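Local coordinates for protein RnfH (Haemophilus influenzae, PDB 2HJ1) that is of unknown function but belongs to the RnfH family of ubiquitin-like proteins and crystallises as a domain-swapped dimer, at residues B[15-20]-B[28-33]. Numbering follows the deposited sequence.
Sequences IEIAYA and KSFQVD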
ATOM      1  N   ILE B  15      12.795  -1.063  -1.010  1.00 38.52           N
ATOM      2  CA  ILE B  15      11.630  -0.255  -0.630  1.00 37.90           C
ATOM      3  C   ILE B  15      11.520   0.911  -1.571  1.00 37.46           C
ATOM      4  O   ILE B  15      12.507   1.263  -2.211  1.00 38.57           O
ATOM      5  CB  ILE B  15      11.701   0.196   0.885  1.00 37.43           C
ATOM      6  CG1 ILE B  15      12.909   1.069   1.233  1.00 37.15           C
ATOM      7  CG2 ILE B  15      11.760  -1.034   1.791  1.00 37.87           C
ATOM      8  CD1 ILE B  15      12.750   2.592   0.979  1.00 38.12           C
ATOM      9  N   GLU B  16      10.348   1.532  -1.638  1.00 35.50           N
ATOM     10  CA  GLU B  16      10.149   2.740  -2.415  1.00 36.11           C
ATOM     11  C   GLU B  16       9.690   3.907  -1.578  1.00 33.63           C
ATOM     12  O   GLU B  16       9.042   3.726  -0.544  1.00 33.56           O
ATOM     13  CB  GLU B  16       9.154   2.510  -3.563  1.00 35.29           C
ATOM     14  CG  GLU B  16       9.615   1.466  -4.581  1.00 40.67           C
ATOM     15  CD  GLU B  16       8.545   1.209  -5.642  1.00 42.68           C
ATOM     16  OE1 GLU B  16       7.402   0.883  -5.270  1.00 50.09           O
ATOM     17  OE2 GLU B  16       8.837   1.383  -6.850  1.00 52.61           O
ATOM     18  N   ILE B  17      10.004   5.115  -2.032  1.00 33.91           N
ATOM     19  CA  ILE B  17       9.443   6.329  -1.439  1.00 33.35           C
ATOM     20  C   ILE B  17       8.836   7.166  -2.533  1.00 33.26           C
ATOM     21  O   ILE B  17       9.473   7.353  -3.585  1.00 32.58           O
ATOM     22  CB  ILE B  17      10.541   7.138  -0.678  1.00 34.58           C
ATOM     23  CG1 ILE B  17      11.082   6.272   0.450  1.00 35.41           C
ATOM     24  CG2 ILE B  17       9.965   8.423  -0.059  1.00 33.08           C
ATOM     25  CD1 ILE B  17      12.353   6.888   1.083  1.00 37.75           C
ATOM     26  N   ALA B  18       7.615   7.665  -2.297  1.00 32.32           N
ATOM     27  CA  ALA B  18       6.874   8.447  -3.295  1.00 33.39           C
ATOM     28  C   ALA B  18       6.396   9.742  -2.664  1.00 34.20           C
ATOM     29  O   ALA B  18       5.986   9.756  -1.508  1.00 34.45           O
ATOM     30  CB  ALA B  18       5.634   7.659  -3.822  1.00 31.51           C
ATOM     31  N   TYR B  19       6.424  10.801  -3.446  1.00 36.19           N
ATOM     32  CA  TYR B  19       5.959  12.087  -2.996  1.00 38.73           C
ATOM     33  C   TYR B  19       5.616  12.864  -4.243  1.00 40.16           C
ATOM     34  O   TYR B  19       6.449  12.998  -5.138  1.00 40.86           O
ATOM     35  CB  TYR B  19       7.070  12.817  -2.214  1.00 38.38           C
ATOM     36  CG  TYR B  19       6.700  14.215  -1.732  1.00 37.98           C
ATOM     37  CD1 TYR B  19       5.724  14.423  -0.733  1.00 38.85           C
ATOM     38  CD2 TYR B  19       7.345  15.310  -2.248  1.00 37.91           C
ATOM     39  CE1 TYR B  19       5.388  15.742  -0.295  1.00 39.82           C
ATOM     40  CE2 TYR B  19       7.038  16.616  -1.796  1.00 41.97           C
ATOM     41  CZ  TYR B  19       6.073  16.812  -0.845  1.00 40.31           C
ATOM     42  OH  TYR B  19       5.842  18.111  -0.449  1.00 44.30           O
ATOM     43  N   ALA B  20       4.434  13.450  -4.302  1.00 42.59           N
ATOM     44  CA  ALA B  20       3.999  13.996  -5.603  1.00 47.22           C
ATOM     45  C   ALA B  20       4.167  15.492  -5.687  1.00 50.60           C
ATOM     46  O   ALA B  20       3.270  16.241  -5.369  1.00 52.49           O
ATOM     47  CB  ALA B  20       2.595  13.620  -5.917  1.00 45.85           C
ATOM     48  N   LYS B  28      11.297   6.854  -5.965  1.00 36.15           N
ATOM     49  CA  LYS B  28      12.628   6.219  -5.913  1.00 36.81           C
ATOM     50  C   LYS B  28      12.596   4.937  -5.128  1.00 36.08           C
ATOM     51  O   LYS B  28      11.931   4.852  -4.116  1.00 36.33           O
ATOM     52  CB  LYS B  28      13.689   7.159  -5.295  1.00 35.99           C
ATOM     53  CG  LYS B  28      13.897   8.392  -6.143  1.00 37.58           C
ATOM     54  CD  LYS B  28      15.292   8.851  -6.181  1.00 39.66           C
ATOM     55  CE  LYS B  28      15.423  10.039  -7.093  1.00 40.32           C
ATOM     56  NZ  LYS B  28      16.576  10.973  -6.703  1.00 37.98           N
ATOM     57  N   SER B  29      13.342   3.955  -5.615  1.00 34.95           N
ATOM     58  CA  SER B  29      13.506   2.691  -4.975  1.00 35.52           C
ATOM     59  C   SER B  29      14.929   2.649  -4.393  1.00 35.77           C
ATOM     60  O   SER B  29      15.866   3.171  -5.013  1.00 35.15           O
ATOM     61  CB  SER B  29      13.250   1.557  -6.024  1.00 36.64           C
ATOM     62  OG  SER B  29      13.545   0.309  -5.443  1.00 41.54           O
ATOM     63  N   PHE B  30      15.068   2.082  -3.186  1.00 35.53           N
ATOM     64  CA  PHE B  30      16.363   1.957  -2.495  1.00 36.29           C
ATOM     65  C   PHE B  30      16.531   0.565  -1.980  1.00 36.42           C
ATOM     66  O   PHE B  30      15.580  -0.063  -1.551  1.00 36.86           O
ATOM     67  CB  PHE B  30      16.473   2.912  -1.277  1.00 34.57           C
ATOM     68  CG  PHE B  30      16.404   4.372  -1.652  1.00 34.49           C
ATOM     69  CD1 PHE B  30      17.525   5.022  -2.110  1.00 33.03           C
ATOM     70  CD2 PHE B  30      15.189   5.065  -1.599  1.00 32.22           C
ATOM     71  CE1 PHE B  30      17.468   6.376  -2.512  1.00 34.62           C
ATOM     72  CE2 PHE B  30      15.113   6.415  -1.979  1.00 30.97           C
ATOM     73  CZ  PHE B  30      16.244   7.065  -2.424  1.00 33.72           C
ATOM     74  N   GLN B  31      17.762   0.106  -1.990  1.00 37.60           N
ATOM     75  CA  GLN B  31      18.121  -1.105  -1.294  1.00 39.01           C
ATOM     76  C   GLN B  31      18.537  -0.725   0.122  1.00 39.55           C
ATOM     77  O   GLN B  31      19.348   0.181   0.299  1.00 39.45           O
ATOM     78  CB  GLN B  31      19.270  -1.811  -2.008  1.00 38.67           C
ATOM     79  CG  GLN B  31      19.603  -3.183  -1.413  1.00 41.30           C
ATOM     80  CD  GLN B  31      20.851  -3.771  -2.051  1.00 46.91           C
ATOM     81  OE1 GLN B  31      20.841  -4.107  -3.233  1.00 46.94           O
ATOM     82  NE2 GLN B  31      21.937  -3.863  -1.283  1.00 45.79           N
ATOM     83  N   VAL B  32      17.960  -1.395   1.127  1.00 40.89           N
ATOM     84  CA  VAL B  32      18.179  -1.011   2.546  1.00 41.96           C
ATOM     85  C   VAL B  32      18.397  -2.257   3.411  1.00 44.10           C
ATOM     86  O   VAL B  32      18.019  -3.381   3.002  1.00 43.82           O
ATOM     87  CB  VAL B  32      16.969  -0.192   3.087  1.00 42.55           C
ATOM     88  CG1 VAL B  32      16.707   1.032   2.202  1.00 40.21           C
ATOM     89  CG2 VAL B  32      15.673  -1.050   3.167  1.00 40.18           C
ATOM     90  N   ASP B  33      19.002  -2.075   4.594  1.00 45.98           N
ATOM     91  CA  ASP B  33      19.051  -3.148   5.609  1.00 47.60           C
ATOM     92  C   ASP B  33      17.672  -3.461   6.171  1.00 47.92           C
ATOM     93  O   ASP B  33      16.991  -2.584   6.708  1.00 46.95           O
ATOM     94  CB  ASP B  33      19.969  -2.774   6.795  1.00 49.01           C
ATOM     95  CG  ASP B  33      21.377  -2.388   6.355  1.00 51.63           C
ATOM     96  OD1 ASP B  33      21.826  -2.899   5.321  1.00 51.94           O
ATOM     97  OD2 ASP B  33      22.023  -1.545   7.040  1.00 57.80           O
TER
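Ile15 and Ile17 pair with Phe30 and Lys28 in an antiparallel hairpin ladder, strands 15-19 and 28-33 running at 147° with their axes 4.7 Å apart at closest approach. Each pair exchanges two nearly straight bonds: Ile15 N reaches Phe30 O at 3.0 Å and Phe30 N returns to Ile15 O, while Ile17 N meets Lys28 O at 2.9 Å and Lys28 N meets Ile17 O. Between them Glu16 and Ser29 form the non-hydrogen-bonded pair, where the CA of Ser29 also approaches Ile15 O (3.3 Å) in a CA-H...O contact.

Ile15, Ile17, Phe30 and Val32 form an apolar cluster on one face, which Lys28 shares although its end leads away. With CG1 of Ile15 set between its own backbone N and carbonyl carbon (chi1 61°), that branch meets Val32 CG1 at 3.9 Å, the two side chains crossing at about a right angle. Ile15 CD1 lies at the edge of the Phe30 ring, near its plane, and Ile17 CD1 approaches ring atom CE2 obliquely at 4.1 Å. On the other face, Glu16 CG packs on Ser29 CB (3.9 Å).

Beyond the hairpin, Ile47 of helix 47-50 touches Ile17, and residues 16-19 continue the sheet through a parallel ladder with the second subunit. In this ubiquitin-like hairpin, four bonds thus satisfy the paired backbone groups and fix the register, while the apolar packing gathers around buried Ile15 and Ile17.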